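Long-range contact in P450 epoxidase (Sorangium cellulosum, PDB 1Q5D), which is a cytochrome P450, a haem protein of largely helical fold: residues K390-P395 with N410-P415. Residues are numbered along the deposited sequence; the frame is centred on the assembly and turned at random.
Sequences KLKETP and NVILKP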
ATOM      1  N   LYS A 390      24.165  -7.687  -6.881  1.00 49.58           N
ATOM      2  CA  LYS A 390      24.498  -6.306  -7.223  1.00 50.15           C
ATOM      3  C   LYS A 390      23.501  -5.737  -8.215  1.00 49.95           C
ATOM      4  O   LYS A 390      22.972  -6.462  -9.052  1.00 49.07           O
ATOM      5  CB  LYS A 390      25.892  -6.226  -7.858  1.00 52.03           C
ATOM      6  CG  LYS A 390      27.057  -6.406  -6.898  1.00 53.55           C
ATOM      7  CD  LYS A 390      28.265  -5.558  -7.317  1.00 54.99           C
ATOM      8  CE  LYS A 390      28.716  -5.853  -8.749  1.00 56.07           C
ATOM      9  NZ  LYS A 390      30.073  -5.269  -9.030  1.00 56.85           N
ATOM     10  N   LEU A 391      23.267  -4.431  -8.124  1.00 50.66           N
ATOM     11  CA  LEU A 391      22.478  -3.691  -9.108  1.00 51.80           C
ATOM     12  C   LEU A 391      23.129  -3.727 -10.491  1.00 52.86           C
ATOM     13  O   LEU A 391      24.284  -3.322 -10.647  1.00 52.85           O
ATOM     14  CB  LEU A 391      22.362  -2.227  -8.672  1.00 52.18           C
ATOM     15  CG  LEU A 391      20.982  -1.597  -8.520  1.00 52.31           C
ATOM     16  CD1 LEU A 391      21.093  -0.073  -8.524  1.00 52.32           C
ATOM     17  CD2 LEU A 391      20.026  -2.091  -9.605  1.00 52.65           C
ATOM     18  N   LYS A 392      22.394  -4.190 -11.500  1.00 53.63           N
ATOM     19  CA  LYS A 392      22.925  -4.206 -12.860  1.00 55.09           C
ATOM     20  C   LYS A 392      22.920  -2.808 -13.463  1.00 55.46           C
ATOM     21  O   LYS A 392      23.848  -2.427 -14.179  1.00 55.49           O
ATOM     22  CB  LYS A 392      22.140  -5.163 -13.763  1.00 55.90           C
ATOM     23  CG  LYS A 392      22.904  -5.568 -15.019  1.00 56.71           C
ATOM     24  CD  LYS A 392      21.966  -5.984 -16.136  1.00 57.42           C
ATOM     25  CE  LYS A 392      22.737  -6.629 -17.280  1.00 58.19           C
ATOM     26  NZ  LYS A 392      21.856  -7.514 -18.098  1.00 58.76           N
ATOM     27  N   GLU A 393      21.868  -2.052 -13.165  1.00 55.41           N
ATOM     28  CA  GLU A 393      21.714  -0.704 -13.692  1.00 55.52           C
ATOM     29  C   GLU A 393      20.513  -0.026 -13.042  1.00 53.81           C
ATOM     30  O   GLU A 393      19.712  -0.684 -12.373  1.00 53.83           O
ATOM     31  CB  GLU A 393      21.577  -0.731 -15.217  1.00 57.51           C
ATOM     32  CG  GLU A 393      20.162  -0.551 -15.734  1.00 59.82           C
ATOM     33  CD  GLU A 393      19.405  -1.856 -15.831  1.00 60.86           C
ATOM     34  OE1 GLU A 393      19.849  -2.754 -16.579  1.00 61.58           O
ATOM     35  OE2 GLU A 393      18.362  -1.978 -15.157  1.00 61.83           O
ATOM     36  N   THR A 394      20.400   1.283 -13.238  1.00 51.02           N
ATOM     37  CA  THR A 394      19.372   2.086 -12.581  1.00 48.64           C
ATOM     38  C   THR A 394      17.969   1.515 -12.763  1.00 45.96           C
ATOM     39  O   THR A 394      17.558   1.179 -13.880  1.00 45.97           O
ATOM     40  CB  THR A 394      19.412   3.543 -13.094  1.00 49.20           C
ATOM     41  OG1 THR A 394      20.744   3.869 -13.515  1.00 49.99           O
ATOM     42  CG2 THR A 394      19.164   4.515 -11.951  1.00 49.40           C
ATOM     43  N   PRO A 395      17.233   1.402 -11.664  1.00 43.23           N
ATOM     44  CA  PRO A 395      15.839   0.958 -11.729  1.00 40.99           C
ATOM     45  C   PRO A 395      15.003   1.913 -12.571  1.00 37.73           C
ATOM     46  O   PRO A 395      15.277   3.108 -12.624  1.00 36.66           O
ATOM     47  CB  PRO A 395      15.376   1.006 -10.268  1.00 41.44           C
ATOM     48  CG  PRO A 395      16.365   1.880  -9.569  1.00 42.46           C
ATOM     49  CD  PRO A 395      17.670   1.685 -10.285  1.00 43.05           C
ATOM     50  N   ASN A 410      16.739  -4.497 -12.090  1.00 39.26           N
ATOM     51  CA  ASN A 410      17.560  -5.548 -12.668  1.00 41.20           C
ATOM     52  C   ASN A 410      18.844  -5.752 -11.884  1.00 41.46           C
ATOM     53  O   ASN A 410      19.578  -4.800 -11.608  1.00 41.84           O
ATOM     54  CB  ASN A 410      17.855  -5.258 -14.141  1.00 41.84           C
ATOM     55  CG  ASN A 410      16.694  -5.632 -15.048  1.00 42.84           C
ATOM     56  OD1 ASN A 410      16.027  -4.763 -15.612  1.00 43.64           O
ATOM     57  ND2 ASN A 410      16.437  -6.930 -15.181  1.00 42.74           N
ATOM     58  N   VAL A 411      19.101  -7.001 -11.516  1.00 42.19           N
ATOM     59  CA  VAL A 411      20.257  -7.325 -10.702  1.00 43.22           C
ATOM     60  C   VAL A 411      21.019  -8.503 -11.289  1.00 44.54           C
ATOM     61  O   VAL A 411      20.513  -9.221 -12.160  1.00 44.02           O
ATOM     62  CB  VAL A 411      19.857  -7.686  -9.248  1.00 43.03           C
ATOM     63  CG1 VAL A 411      19.087  -6.552  -8.597  1.00 42.88           C
ATOM     64  CG2 VAL A 411      19.047  -8.987  -9.211  1.00 42.94           C
ATOM     65  N   ILE A 412      22.241  -8.677 -10.801  1.00 45.38           N
ATOM     66  CA  ILE A 412      23.024  -9.868 -11.066  1.00 47.16           C
ATOM     67  C   ILE A 412      23.179 -10.585  -9.740  1.00 47.43           C
ATOM     68  O   ILE A 412      23.793 -10.057  -8.810  1.00 46.86           O
ATOM     69  CB  ILE A 412      24.404  -9.492 -11.627  1.00 47.75           C
ATOM     70  CG1 ILE A 412      24.254  -8.668 -12.909  1.00 47.73           C
ATOM     71  CG2 ILE A 412      25.237 -10.750 -11.866  1.00 48.10           C
ATOM     72  CD1 ILE A 412      25.331  -7.615 -13.091  1.00 48.27           C
ATOM     73  N   LEU A 413      22.606 -11.777  -9.645  1.00 49.11           N
ATOM     74  CA  LEU A 413      22.554 -12.479  -8.367  1.00 51.12           C
ATOM     75  C   LEU A 413      23.928 -12.946  -7.893  1.00 52.94           C
ATOM     76  O   LEU A 413      24.328 -12.663  -6.766  1.00 52.60           O
ATOM     77  CB  LEU A 413      21.552 -13.633  -8.421  1.00 50.77           C
ATOM     78  CG  LEU A 413      20.093 -13.193  -8.592  1.00 50.53           C
ATOM     79  CD1 LEU A 413      19.215 -14.375  -8.954  1.00 50.08           C
ATOM     80  CD2 LEU A 413      19.576 -12.487  -7.337  1.00 50.13           C
ATOM     81  N   LYS A 414      24.658 -13.652  -8.753  1.00 56.34           N
ATOM     82  CA  LYS A 414      26.012 -14.089  -8.407  1.00 59.31           C
ATOM     83  C   LYS A 414      27.035 -13.537  -9.395  1.00 60.90           C
ATOM     84  O   LYS A 414      27.374 -14.194 -10.378  1.00 60.45           O
ATOM     85  CB  LYS A 414      26.104 -15.620  -8.341  1.00 60.54           C
ATOM     86  CG  LYS A 414      24.771 -16.357  -8.430  1.00 61.68           C
ATOM     87  CD  LYS A 414      24.964 -17.870  -8.406  1.00 62.62           C
ATOM     88  CE  LYS A 414      25.135 -18.394  -6.971  1.00 63.47           C
ATOM     89  NZ  LYS A 414      25.841 -19.718  -6.955  1.00 63.81           N
ATOM     90  N   PRO A 415      27.522 -12.326  -9.136  1.00 62.72           N
ATOM     91  CA  PRO A 415      28.454 -11.650 -10.047  1.00 64.18           C
ATOM     92  C   PRO A 415      29.842 -12.274 -10.017  1.00 65.83           C
ATOM     93  O   PRO A 415      30.270 -12.754  -8.966  1.00 65.96           O
ATOM     94  CB  PRO A 415      28.519 -10.215  -9.497  1.00 63.95           C
ATOM     95  CG  PRO A 415      27.422 -10.125  -8.474  1.00 63.58           C
ATOM     96  CD  PRO A 415      27.220 -11.512  -7.947  1.00 63.30           C
TER
HETATM   97  O   HOH W   1      17.212  -2.073 -12.724  1.00 40.37           O
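Lys390 and Ile412 form an antiparallel hydrogen-bonded pair: Lys390 N donates to Ile412 O at 3.1 Å, and Ile412 N returns a nearly straight bond to Lys390 O at 2.9 Å (N-H...O 167°). One residue on, Leu391 and Val411 make a non-hydrogen-bonded pair, and one further backbone bond follows, from Lys392 N to Asn410 O at 2.9 Å. Leu391 CD2 and Lys392 CB also lie against that oxygen.

Beyond this bond water takes over. It donates to Glu393 OE2 at 2.7 Å and lies 2.5 Å from Asn410 N, a separation unusually short for an N-H...O bond and therefore doubtful in detail, so the water appears to link the carboxylate to this backbone N-H. The Glu393 and Asn410 side chains run side by side with their planes 76° apart, and OE2 comes 3.5 Å from Asn410 CB.

Long aliphatic stems suit the lysines to this surface edge. Lys392 CG, anti to the backbone N (chi1 -161°), packs 3.7 Å from Ile412 CD1, the two side chains crossing at about a right angle, while Lys390 CG meets Pro415 CG at 4.1 Å.

Branched, apolar Val411 suits its buried strand position, touching Leu271 of helix 257-272. Its backbone also bonds to Phe143, so strand 406-412 lies between strands 143-144 and 390-391 in a small antiparallel sheet at the protein's edge.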